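Local coordinates for protein methoxy mycolic acid synthase 2 (Mycobacterium tuberculosis, PDB 1TPY) that converts a double bond of mycolic acid chains into a cis cyclopropane ring, transferring the methylene carbon from S-adenosyl-L-methionine, at residues 14-19 with 97-102; 69-74 with 133-138; 91-96 with 117-122. All coordinates share one frame; numbering follows the deposited sequence.

Contact 1 (14-19 with 97-102); sequences AHYDLS and KNQAAH. With SAH (S-adenosyl-L-homocysteine), chain C; 16A (cetyl-trimethyl-ammonium), chain D.
One wall of the cofactor pocket is built here from the end of helix 9-16 and the first turn of helix 97-108, joined through Asp17, Tyr16, Asn98 and Gln99. The carboxylate of Asp17 lies against the N-terminal turn of the second helix and takes two of its backbone N-H groups. OD1 offers its syn lone pair to Lys97 N at 3.0 Å, while OD2 receives Asn98 N at 2.9 Å from well above the carboxylate plane (47°), a straighter bond at 159°. Ser96, the N-cap residue of that helix, gives OD2 a further hydrogen bond through its hydroxyl. Gathered at a helix N-terminus, these donors would be expected to favour the charged form of Asp17. Asn98 turns its amide back over the Asp17 backbone, ND2 standing 3.3 Å from Asp17 CA.

In this S-adenosylmethionine-dependent methyltransferase, the same first helical turn also reaches the ribose. Gln99, extended beyond CG, lets NE2 donate a hydrogen bond to O3' of S-adenosylhomocysteine at 2.6 Å and leaves OE1 buried without a polar partner, 3.5 Å from Tyr16 CD2; amide and ring planes stand 41° apart. The Tyr16 ring is sandwiched between His15, over one face, and C3' of the ribose, over the other. Its CE2 comes 3.3 Å from the sulfur SD, and C17 of the cetyl-trimethyl-ammonium headgroup sits in plane at the ring edge. Tyr16 OH, hydrogen-bonded to His141, lies 3.1 Å from C16 of the same ligand.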
loop_
_atom_site.group_PDB
_atom_site.type_symbol
_atom_site.label_atom_id
_atom_site.label_comp_id
_atom_site.label_asym_id
_atom_site.label_seq_id
_atom_site.Cartn_x
_atom_site.Cartn_y
_atom_site.Cartn_z
ATOM N N ALA A 14 -14.302 5.264 0.729
ATOM C CA ALA A 14 -14.475 6.687 0.439
ATOM C C ALA A 14 -13.341 7.188 -0.448
ATOM O O ALA A 14 -13.477 8.197 -1.136
ATOM C CB ALA A 14 -14.517 7.489 1.743
ATOM N N HIS A 15 -12.217 6.483 -0.429
ATOM C CA HIS A 15 -11.088 6.870 -1.262
ATOM C C HIS A 15 -10.968 6.013 -2.529
ATOM O O HIS A 15 -11.068 6.528 -3.644
ATOM C CB HIS A 15 -9.775 6.774 -0.475
ATOM C CG HIS A 15 -8.591 7.323 -1.210
ATOM N ND1 HIS A 15 -8.165 8.627 -1.072
ATOM C CD2 HIS A 15 -7.773 6.757 -2.129
ATOM C CE1 HIS A 15 -7.138 8.841 -1.874
ATOM N NE2 HIS A 15 -6.881 7.723 -2.528
ATOM N N TYR A 16 -10.770 4.707 -2.360
ATOM C CA TYR A 16 -10.570 3.822 -3.506
ATOM C C TYR A 16 -11.751 3.531 -4.414
ATOM O O TYR A 16 -11.564 3.017 -5.517
ATOM C CB TYR A 16 -9.945 2.502 -3.044
ATOM C CG TYR A 16 -8.712 2.723 -2.211
ATOM C CD1 TYR A 16 -8.792 2.781 -0.821
ATOM C CD2 TYR A 16 -7.483 2.982 -2.812
ATOM C CE1 TYR A 16 -7.679 3.097 -0.051
ATOM C CE2 TYR A 16 -6.365 3.301 -2.052
ATOM C CZ TYR A 16 -6.470 3.359 -0.677
ATOM O OH TYR A 16 -5.373 3.694 0.069
ATOM N N ASP A 17 -12.963 3.843 -3.975
ATOM C CA ASP A 17 -14.119 3.598 -4.826
ATOM C C ASP A 17 -14.594 4.878 -5.508
ATOM O O ASP A 17 -15.658 4.904 -6.124
ATOM C CB ASP A 17 -15.252 2.957 -4.018
ATOM C CG ASP A 17 -15.034 1.465 -3.798
ATOM O OD1 ASP A 17 -15.776 0.858 -3.003
ATOM O OD2 ASP A 17 -14.124 0.896 -4.435
ATOM N N LEU A 18 -13.788 5.932 -5.410
ATOM C CA LEU A 18 -14.117 7.211 -6.034
ATOM C C LEU A 18 -14.459 7.013 -7.513
ATOM O O LEU A 18 -15.514 7.436 -7.981
ATOM C CB LEU A 18 -12.932 8.176 -5.919
ATOM C CG LEU A 18 -13.176 9.556 -6.534
ATOM C CD1 LEU A 18 -14.300 10.252 -5.767
ATOM C CD2 LEU A 18 -11.906 10.386 -6.484
ATOM N N SER A 19 -13.552 6.368 -8.236
ATOM C CA SER A 19 -13.729 6.101 -9.659
ATOM C C SER A 19 -12.438 5.575 -10.265
ATOM O O SER A 19 -11.400 6.225 -10.181
ATOM C CB SER A 19 -14.135 7.375 -10.403
ATOM O OG SER A 19 -13.996 7.206 -11.804
ATOM N N LYS A 97 -14.805 -1.921 -3.467
ATOM C CA LYS A 97 -15.671 -2.628 -4.404
ATOM C C LYS A 97 -15.125 -2.535 -5.824
ATOM O O LYS A 97 -15.099 -3.528 -6.550
ATOM C CB LYS A 97 -17.095 -2.067 -4.373
ATOM C CG LYS A 97 -18.005 -2.755 -3.365
ATOM C CD LYS A 97 -19.462 -2.343 -3.555
ATOM C CE LYS A 97 -19.769 -1.001 -2.902
ATOM N NZ LYS A 97 -19.791 -1.075 -1.408
ATOM N N ASN A 98 -14.697 -1.342 -6.223
ATOM C CA ASN A 98 -14.161 -1.164 -7.568
ATOM C C ASN A 98 -12.917 -2.012 -7.787
ATOM O O ASN A 98 -12.732 -2.590 -8.855
ATOM C CB ASN A 98 -13.835 0.308 -7.833
ATOM C CG ASN A 98 -15.072 1.179 -7.853
ATOM O OD1 ASN A 98 -16.197 0.676 -7.908
ATOM N ND2 ASN A 98 -14.873 2.496 -7.820
ATOM N N GLN A 99 -12.064 -2.100 -6.776
ATOM C CA GLN A 99 -10.849 -2.895 -6.914
ATOM C C GLN A 99 -11.173 -4.378 -7.024
ATOM O O GLN A 99 -10.553 -5.098 -7.801
ATOM C CB GLN A 99 -9.898 -2.620 -5.739
ATOM C CG GLN A 99 -9.180 -1.271 -5.863
ATOM C CD GLN A 99 -8.323 -0.919 -4.655
ATOM O OE1 GLN A 99 -7.520 0.024 -4.690
ATOM N NE2 GLN A 99 -8.499 -1.662 -3.579
ATOM N N ALA A 100 -12.165 -4.833 -6.265
ATOM C CA ALA A 100 -12.553 -6.238 -6.302
ATOM C C ALA A 100 -13.031 -6.595 -7.706
ATOM O O ALA A 100 -12.570 -7.568 -8.298
ATOM C CB ALA A 100 -13.659 -6.507 -5.281
ATOM N N ALA A 101 -13.954 -5.799 -8.238
ATOM C CA ALA A 101 -14.487 -6.032 -9.577
ATOM C C ALA A 101 -13.369 -6.032 -10.619
ATOM O O ALA A 101 -13.312 -6.904 -11.485
ATOM C CB ALA A 101 -15.522 -4.959 -9.917
ATOM N N HIS A 102 -12.484 -5.044 -10.528
ATOM C CA HIS A 102 -11.367 -4.918 -11.457
ATOM C C HIS A 102 -10.393 -6.097 -11.367
ATOM O O HIS A 102 -10.023 -6.679 -12.384
ATOM C CB HIS A 102 -10.634 -3.601 -11.191
ATOM C CG HIS A 102 -9.425 -3.391 -12.048
ATOM N ND1 HIS A 102 -8.207 -3.971 -11.767
ATOM C CD2 HIS A 102 -9.247 -2.664 -13.177
ATOM C CE1 HIS A 102 -7.329 -3.607 -12.686
ATOM N NE2 HIS A 102 -7.934 -2.814 -13.553
HETATM N N SAH C . -1.361 -2.930 -2.406
HETATM C CA SAH C . -1.846 -2.135 -3.534
HETATM C CB SAH C . -2.965 -1.151 -3.105
HETATM C CG SAH C . -2.655 -0.155 -1.988
HETATM S SD SAH C . -4.047 0.942 -1.602
HETATM C C SAH C . -0.700 -1.360 -4.187
HETATM O O SAH C . 0.405 -1.352 -3.615
HETATM O OXT SAH C . -0.921 -0.756 -5.254
HETATM C "C5'" SAH C . -4.572 0.339 0.024
HETATM C "C4'" SAH C . -5.226 -1.046 -0.096
HETATM O "O4'" SAH C . -5.344 -1.726 1.177
HETATM C "C3'" SAH C . -6.634 -1.004 -0.686
HETATM O "O3'" SAH C . -6.779 -2.082 -1.628
HETATM C "C2'" SAH C . -7.523 -1.184 0.511
HETATM O "O2'" SAH C . -8.820 -1.682 0.140
HETATM C "C1'" SAH C . -6.712 -2.135 1.329
HETATM N N9 SAH C . -7.098 -2.208 2.800
HETATM C C8 SAH C . -7.219 -1.244 3.749
HETATM N N7 SAH C . -7.565 -1.637 4.933
HETATM C C5 SAH C . -7.690 -3.019 4.760
HETATM C C6 SAH C . -8.039 -4.089 5.628
HETATM N N6 SAH C . -8.341 -3.905 6.911
HETATM N N1 SAH C . -8.063 -5.362 5.108
HETATM C C2 SAH C . -7.759 -5.559 3.804
HETATM N N3 SAH C . -7.418 -4.635 2.892
HETATM C C4 SAH C . -7.404 -3.371 3.450
HETATM C C1 16A D . 0.715 8.751 -1.234
HETATM C C2 16A D . 0.076 8.849 0.151
HETATM C C3 16A D . 1.029 9.552 1.131
HETATM C C4 16A D . 0.498 9.731 2.547
HETATM C C5 16A D . 1.559 10.448 3.398
HETATM C C6 16A D . 1.173 10.703 4.863
HETATM C C7 16A D . -0.014 11.651 5.166
HETATM C C8 16A D . -0.693 11.544 6.553
HETATM C C9 16A D . -1.125 10.134 7.024
HETATM C C10 16A D . -2.217 9.429 6.186
HETATM C C11 16A D . -2.316 7.892 6.350
HETATM C C12 16A D . -3.071 7.159 5.230
HETATM C C13 16A D . -2.116 6.489 4.235
HETATM C C14 16A D . -2.877 5.848 3.076
HETATM C C15 16A D . -1.837 5.451 2.015
HETATM C C16 16A D . -2.593 4.943 0.771
HETATM N N1 16A D . -1.985 4.480 -0.551
HETATM C C17 16A D . -2.652 4.103 -1.654
HETATM C C18 16A D . -1.001 5.503 -1.075
HETATM C C19 16A D . -1.147 3.250 -0.285
#

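Contact 2 (69-74 with 133-138); sequences LDIGCG and IVSIGA. With SAH (S-adenosyl-L-homocysteine), chain C; 16A (cetyl-trimethyl-ammonium), chain D.
Gly72 and Ile136, just where two parallel strands part, turn their carbonyl oxygens to the same amino group: N of S-adenosylhomocysteine donates to Gly72 O at 2.6 Å and to Ile136 O at 2.8 Å. A water sits in the fork between the strands. It accepts from Ile136 N and lies 2.6 Å from Asp70 OD1 and 2.7 Å from Gly72 O, so it bridges the ends of both strands.

Before the split, the strands run at 25° to each other. Val134 N donates to Leu69 O, and Ile71 N to Val134 O. Ser135 takes over beyond them with its side chain: OG, anti to the backbone N (chi1 -174°), donates to Ile71 O at 2.9 Å, tilted 15° from the carbonyl plane. The methyl of Ala138 lies against Ile71 O and the ribose O4'. Ala138 CB also stands 3.9 Å from Gly72 CA, where a side chain would have to go, and the positive phi there suits glycine too.

On one face of the sheet Leu69 CB rests against Ile133 CG1, and the tip of Ile71 comes to the other branch of Ile133, CD1 to CG2 at 3.7 Å; helix 147-157 covers this layer. On the other face, which helix 77-86 covers, Val134 CG1 lies 3.8 Å from CB of Asp70. Gly74 N adds a weak hydrogen bond to the ribose O3'. A glycine-rich turn after the first strand, facing the end of the fourth across the cofactor's amino acid moiety, is the hallmark of the Rossmann-like methyltransferase fold.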
loop_
_atom_site.group_PDB
_atom_site.type_symbol
_atom_site.label_atom_id
_atom_site.label_comp_id
_atom_site.label_asym_id
_atom_site.label_seq_id
_atom_site.Cartn_x
_atom_site.Cartn_y
_atom_site.Cartn_z
ATOM N N LEU A 69 -0.771 -14.519 -0.285
ATOM C CA LEU A 69 -1.885 -13.677 0.119
ATOM C C LEU A 69 -1.450 -12.216 0.023
ATOM O O LEU A 69 -0.410 -11.837 0.559
ATOM C CB LEU A 69 -2.299 -13.984 1.568
ATOM C CG LEU A 69 -3.397 -13.083 2.153
ATOM C CD1 LEU A 69 -4.691 -13.303 1.384
ATOM C CD2 LEU A 69 -3.608 -13.375 3.628
ATOM N N ASP A 70 -2.233 -11.405 -0.675
ATOM C CA ASP A 70 -1.932 -9.983 -0.794
ATOM C C ASP A 70 -3.018 -9.247 -0.014
ATOM O O ASP A 70 -4.142 -9.112 -0.493
ATOM C CB ASP A 70 -1.947 -9.533 -2.267
ATOM C CG ASP A 70 -1.630 -8.043 -2.430
ATOM O OD1 ASP A 70 -1.626 -7.324 -1.412
ATOM O OD2 ASP A 70 -1.390 -7.580 -3.568
ATOM N N ILE A 71 -2.686 -8.790 1.192
ATOM C CA ILE A 71 -3.644 -8.068 2.025
ATOM C C ILE A 71 -3.672 -6.603 1.598
ATOM O O ILE A 71 -2.729 -5.849 1.856
ATOM C CB ILE A 71 -3.266 -8.185 3.514
ATOM C CG1 ILE A 71 -3.195 -9.670 3.899
ATOM C CG2 ILE A 71 -4.291 -7.440 4.388
ATOM C CD1 ILE A 71 -2.786 -9.922 5.339
ATOM N N GLY A 72 -4.765 -6.210 0.947
ATOM C CA GLY A 72 -4.901 -4.851 0.448
ATOM C C GLY A 72 -4.294 -4.818 -0.943
ATOM O O GLY A 72 -3.470 -3.959 -1.256
ATOM N N CYS A 73 -4.725 -5.768 -1.771
ATOM C CA CYS A 73 -4.235 -5.961 -3.137
ATOM C C CYS A 73 -4.441 -4.831 -4.136
ATOM O O CYS A 73 -3.884 -4.867 -5.233
ATOM C CB CYS A 73 -4.846 -7.239 -3.718
ATOM S SG CYS A 73 -6.652 -7.182 -3.847
ATOM N N GLY A 74 -5.243 -3.840 -3.777
ATOM C CA GLY A 74 -5.473 -2.749 -4.700
ATOM C C GLY A 74 -6.068 -3.257 -5.997
ATOM O O GLY A 74 -7.029 -4.030 -5.979
ATOM N N ILE A 133 2.852 -13.776 2.686
ATOM C CA ILE A 133 1.966 -12.628 2.693
ATOM C C ILE A 133 2.690 -11.364 2.262
ATOM O O ILE A 133 3.802 -11.085 2.717
ATOM C CB ILE A 133 1.373 -12.354 4.097
ATOM C CG1 ILE A 133 0.577 -13.560 4.596
ATOM C CG2 ILE A 133 0.461 -11.133 4.043
ATOM C CD1 ILE A 133 0.239 -13.478 6.074
ATOM N N VAL A 134 2.061 -10.619 1.363
ATOM C CA VAL A 134 2.605 -9.349 0.927
ATOM C C VAL A 134 1.513 -8.315 1.194
ATOM O O VAL A 134 0.326 -8.570 0.974
ATOM C CB VAL A 134 2.967 -9.340 -0.578
ATOM C CG1 VAL A 134 1.739 -9.585 -1.424
ATOM C CG2 VAL A 134 3.605 -8.009 -0.937
ATOM N N SER A 135 1.908 -7.168 1.715
ATOM C CA SER A 135 0.957 -6.103 1.987
ATOM C C SER A 135 1.697 -4.805 1.752
ATOM O O SER A 135 2.640 -4.472 2.469
ATOM C CB SER A 135 0.448 -6.165 3.429
ATOM O OG SER A 135 -0.573 -5.203 3.615
ATOM N N ILE A 136 1.255 -4.078 0.738
ATOM C CA ILE A 136 1.885 -2.832 0.361
ATOM C C ILE A 136 0.909 -1.672 0.423
ATOM O O ILE A 136 -0.082 -1.649 -0.304
ATOM C CB ILE A 136 2.441 -2.949 -1.074
ATOM C CG1 ILE A 136 3.419 -4.125 -1.143
ATOM C CG2 ILE A 136 3.101 -1.645 -1.496
ATOM C CD1 ILE A 136 3.774 -4.541 -2.549
ATOM N N GLY A 137 1.194 -0.711 1.299
ATOM C CA GLY A 137 0.346 0.460 1.421
ATOM C C GLY A 137 -1.040 0.228 1.987
ATOM O O GLY A 137 -1.927 1.058 1.807
ATOM N N ALA A 138 -1.238 -0.888 2.679
ATOM C CA ALA A 138 -2.539 -1.183 3.264
ATOM C C ALA A 138 -2.533 -0.940 4.771
ATOM O O ALA A 138 -3.504 -0.437 5.333
ATOM C CB ALA A 138 -2.927 -2.632 2.974
HETATM N N SAH C . -1.361 -2.930 -2.406
HETATM C CA SAH C . -1.846 -2.135 -3.534
HETATM C CB SAH C . -2.965 -1.151 -3.105
HETATM C CG SAH C . -2.655 -0.155 -1.988
HETATM S SD SAH C . -4.047 0.942 -1.602
HETATM C C SAH C . -0.700 -1.360 -4.187
HETATM O O SAH C . 0.405 -1.352 -3.615
HETATM O OXT SAH C . -0.921 -0.756 -5.254
HETATM C "C5'" SAH C . -4.572 0.339 0.024
HETATM C "C4'" SAH C . -5.226 -1.046 -0.096
HETATM O "O4'" SAH C . -5.344 -1.726 1.177
HETATM C "C3'" SAH C . -6.634 -1.004 -0.686
HETATM O "O3'" SAH C . -6.779 -2.082 -1.628
HETATM C "C2'" SAH C . -7.523 -1.184 0.511
HETATM O "O2'" SAH C . -8.820 -1.682 0.140
HETATM C "C1'" SAH C . -6.712 -2.135 1.329
HETATM N N9 SAH C . -7.098 -2.208 2.800
HETATM C C8 SAH C . -7.219 -1.244 3.749
HETATM N N7 SAH C . -7.565 -1.637 4.933
HETATM C C5 SAH C . -7.690 -3.019 4.760
HETATM C C6 SAH C . -8.039 -4.089 5.628
HETATM N N6 SAH C . -8.341 -3.905 6.911
HETATM N N1 SAH C . -8.063 -5.362 5.108
HETATM C C2 SAH C . -7.759 -5.559 3.804
HETATM N N3 SAH C . -7.418 -4.635 2.892
HETATM C C4 SAH C . -7.404 -3.371 3.450
HETATM C C1 16A D . 0.715 8.751 -1.234
HETATM C C2 16A D . 0.076 8.849 0.151
HETATM C C3 16A D . 1.029 9.552 1.131
HETATM C C4 16A D . 0.498 9.731 2.547
HETATM C C5 16A D . 1.559 10.448 3.398
HETATM C C6 16A D . 1.173 10.703 4.863
HETATM C C7 16A D . -0.014 11.651 5.166
HETATM C C8 16A D . -0.693 11.544 6.553
HETATM C C9 16A D . -1.125 10.134 7.024
HETATM C C10 16A D . -2.217 9.429 6.186
HETATM C C11 16A D . -2.316 7.892 6.350
HETATM C C12 16A D . -3.071 7.159 5.230
HETATM C C13 16A D . -2.116 6.489 4.235
HETATM C C14 16A D . -2.877 5.848 3.076
HETATM C C15 16A D . -1.837 5.451 2.015
HETATM C C16 16A D . -2.593 4.943 0.771
HETATM N N1 16A D . -1.985 4.480 -0.551
HETATM C C17 16A D . -2.652 4.103 -1.654
HETATM C C18 16A D . -1.001 5.503 -1.075
HETATM C C19 16A D . -1.147 3.250 -0.285
HETATM O O HOH W 1 -1.037 -4.907 -0.555
#

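Contact 3 (91-96 with 117-122); sequences VGLTLS and RVLLAG. With SAH (S-adenosyl-L-homocysteine), chain C.
Leu93 and Leu119 lie side by side on the face of the strand pair that also carries Val91, Leu93 CD2 3.9 Å from Leu119 CB; the Val91 side chain crosses that of Leu119 obliquely, CG1 near CD1. Beneath them the backbones are closely knit: Gly92 N donates to Arg117 O, Leu119 N to Gly92 O at 2.8 Å, and Thr94 N to Leu119 O, before a weak bond from Ala121 N to Thr94 O ends the series. Leu120, though exposed, turns CD1 back over the strand end, 3.4 Å from Thr94 O and close to Ser96 O. The packing is looser toward solvent at Arg117, which lays one face of its guanidinium over Val91 CG2, 4.0 Å from NH1, and whose charge is met by Glu128.

Strands 89-94 and 116-120, with helix 97-108 between them, form a beta-alpha-beta crossover at one edge of the Rossmann-like sheet. Where the strands end, Thr94 OG1, anti to its backbone N (chi1 179°), accepts from Ser96 N in an ST turn. Thr94 OG1 also hydrogen-bonds O2' of the S-adenosylhomocysteine ribose at 3.0 Å. Leu95 N donates to the same O2'. The Leu95 side chain then divides, CD1 lying 3.5 Å from C5 of the adenine and CD2 packing on the Ala121-Gly122 peptide.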
loop_
_atom_site.group_PDB
_atom_site.type_symbol
_atom_site.label_atom_id
_atom_site.label_comp_id
_atom_site.label_asym_id
_atom_site.label_seq_id
_atom_site.Cartn_x
_atom_site.Cartn_y
_atom_site.Cartn_z
ATOM N N VAL A 91 -4.233 -14.966 -3.607
ATOM C CA VAL A 91 -5.478 -14.631 -2.940
ATOM C C VAL A 91 -5.328 -13.183 -2.517
ATOM O O VAL A 91 -4.392 -12.847 -1.794
ATOM C CB VAL A 91 -5.703 -15.466 -1.672
ATOM C CG1 VAL A 91 -7.008 -15.038 -1.015
ATOM C CG2 VAL A 91 -5.717 -16.961 -2.014
ATOM N N GLY A 92 -6.240 -12.330 -2.968
ATOM C CA GLY A 92 -6.159 -10.930 -2.612
ATOM C C GLY A 92 -7.342 -10.442 -1.805
ATOM O O GLY A 92 -8.477 -10.873 -2.025
ATOM N N LEU A 93 -7.076 -9.542 -0.865
ATOM C CA LEU A 93 -8.127 -8.976 -0.033
ATOM C C LEU A 93 -8.148 -7.469 -0.225
ATOM O O LEU A 93 -7.100 -6.827 -0.287
ATOM C CB LEU A 93 -7.871 -9.281 1.447
ATOM C CG LEU A 93 -7.592 -10.733 1.844
ATOM C CD1 LEU A 93 -7.290 -10.790 3.346
ATOM C CD2 LEU A 93 -8.789 -11.614 1.501
ATOM N N THR A 94 -9.346 -6.908 -0.336
ATOM C CA THR A 94 -9.505 -5.471 -0.485
ATOM C C THR A 94 -10.882 -5.051 0.019
ATOM O O THR A 94 -11.840 -5.821 -0.035
ATOM C CB THR A 94 -9.333 -5.022 -1.949
ATOM O OG1 THR A 94 -9.525 -3.603 -2.030
ATOM C CG2 THR A 94 -10.340 -5.728 -2.855
ATOM N N LEU A 95 -10.969 -3.831 0.527
ATOM C CA LEU A 95 -12.220 -3.309 1.041
ATOM C C LEU A 95 -12.899 -2.459 -0.023
ATOM O O LEU A 95 -14.005 -1.951 0.177
ATOM C CB LEU A 95 -11.949 -2.469 2.288
ATOM C CG LEU A 95 -11.179 -3.172 3.408
ATOM C CD1 LEU A 95 -11.075 -2.229 4.602
ATOM C CD2 LEU A 95 -11.892 -4.459 3.803
ATOM N N SER A 96 -12.220 -2.313 -1.156
ATOM C CA SER A 96 -12.724 -1.522 -2.272
ATOM C C SER A 96 -13.559 -2.333 -3.259
ATOM O O SER A 96 -13.084 -3.315 -3.825
ATOM C CB SER A 96 -11.558 -0.881 -3.017
ATOM O OG SER A 96 -11.954 -0.487 -4.318
ATOM N N ARG A 117 -7.910 -15.570 -6.766
ATOM C CA ARG A 117 -9.176 -14.993 -6.361
ATOM C C ARG A 117 -8.965 -13.730 -5.545
ATOM O O ARG A 117 -7.892 -13.492 -4.989
ATOM C CB ARG A 117 -10.011 -15.995 -5.565
ATOM C CG ARG A 117 -9.308 -16.601 -4.394
ATOM C CD ARG A 117 -10.195 -17.624 -3.684
ATOM N NE ARG A 117 -9.388 -18.438 -2.785
ATOM C CZ ARG A 117 -9.556 -18.517 -1.468
ATOM N NH1 ARG A 117 -8.748 -19.291 -0.764
ATOM N NH2 ARG A 117 -10.528 -17.846 -0.857
ATOM N N VAL A 118 -10.007 -12.912 -5.504
ATOM C CA VAL A 118 -9.989 -11.664 -4.768
ATOM C C VAL A 118 -11.256 -11.649 -3.932
ATOM O O VAL A 118 -12.328 -11.982 -4.422
ATOM C CB VAL A 118 -9.980 -10.460 -5.727
ATOM C CG1 VAL A 118 -11.154 -10.550 -6.683
ATOM C CG2 VAL A 118 -10.019 -9.162 -4.942
ATOM N N LEU A 119 -11.123 -11.296 -2.662
ATOM C CA LEU A 119 -12.273 -11.238 -1.778
ATOM C C LEU A 119 -12.525 -9.804 -1.361
ATOM O O LEU A 119 -11.579 -9.049 -1.125
ATOM C CB LEU A 119 -12.035 -12.081 -0.516
ATOM C CG LEU A 119 -12.085 -13.612 -0.610
ATOM C CD1 LEU A 119 -10.857 -14.148 -1.314
ATOM C CD2 LEU A 119 -12.160 -14.184 0.794
ATOM N N LEU A 120 -13.794 -9.410 -1.311
ATOM C CA LEU A 120 -14.110 -8.075 -0.838
ATOM C C LEU A 120 -14.222 -8.339 0.654
ATOM O O LEU A 120 -15.284 -8.712 1.150
ATOM C CB LEU A 120 -15.448 -7.564 -1.374
ATOM C CG LEU A 120 -15.798 -6.169 -0.822
ATOM C CD1 LEU A 120 -14.832 -5.129 -1.387
ATOM C CD2 LEU A 120 -17.222 -5.799 -1.180
ATOM N N ALA A 121 -13.105 -8.176 1.357
ATOM C CA ALA A 121 -13.056 -8.424 2.791
ATOM C C ALA A 121 -11.735 -7.932 3.378
ATOM O O ALA A 121 -10.776 -7.673 2.651
ATOM C CB ALA A 121 -13.215 -9.923 3.056
ATOM N N GLY A 122 -11.689 -7.802 4.696
ATOM C CA GLY A 122 -10.466 -7.355 5.329
ATOM C C GLY A 122 -9.694 -8.559 5.821
ATOM O O GLY A 122 -10.192 -9.685 5.764
HETATM N N SAH C . -1.361 -2.930 -2.406
HETATM C CA SAH C . -1.846 -2.135 -3.534
HETATM C CB SAH C . -2.965 -1.151 -3.105
HETATM C CG SAH C . -2.655 -0.155 -1.988
HETATM S SD SAH C . -4.047 0.942 -1.602
HETATM C C SAH C . -0.700 -1.360 -4.187
HETATM O O SAH C . 0.405 -1.352 -3.615
HETATM O OXT SAH C . -0.921 -0.756 -5.254
HETATM C "C5'" SAH C . -4.572 0.339 0.024
HETATM C "C4'" SAH C . -5.226 -1.046 -0.096
HETATM O "O4'" SAH C . -5.344 -1.726 1.177
HETATM C "C3'" SAH C . -6.634 -1.004 -0.686
HETATM O "O3'" SAH C . -6.779 -2.082 -1.628
HETATM C "C2'" SAH C . -7.523 -1.184 0.511
HETATM O "O2'" SAH C . -8.820 -1.682 0.140
HETATM C "C1'" SAH C . -6.712 -2.135 1.329
HETATM N N9 SAH C . -7.098 -2.208 2.800
HETATM C C8 SAH C . -7.219 -1.244 3.749
HETATM N N7 SAH C . -7.565 -1.637 4.933
HETATM C C5 SAH C . -7.690 -3.019 4.760
HETATM C C6 SAH C . -8.039 -4.089 5.628
HETATM N N6 SAH C . -8.341 -3.905 6.911
HETATM N N1 SAH C . -8.063 -5.362 5.108
HETATM C C2 SAH C . -7.759 -5.559 3.804
HETATM N N3 SAH C . -7.418 -4.635 2.892
HETATM C C4 SAH C . -7.404 -3.371 3.450
#

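All three contacts meet on S-adenosylhomocysteine: contact 2 takes the amino group, contact 3 the ribose O2' and the adenine, and contact 1 the O3' and the sulfur. Contacts 2 and 3 share one sheet, their centres 9 Å apart, with strands 67-71 and 89-94 as neighbours; Gly72 N lies 2.7 Å from Leu93 O and Asp70 N 2.8 Å from Val91 O. Contact 1 is centred 11 Å from contact 3 and joins it through Ser96, whose OG is 2.6 Å from Asp17 OD2. It meets contact 2 where Gln99 CB packs on Gly74 O at 3.2 Å. The cetyl-trimethyl-ammonium headgroup touches both Tyr16 of contact 1 and Gly137 of contact 2.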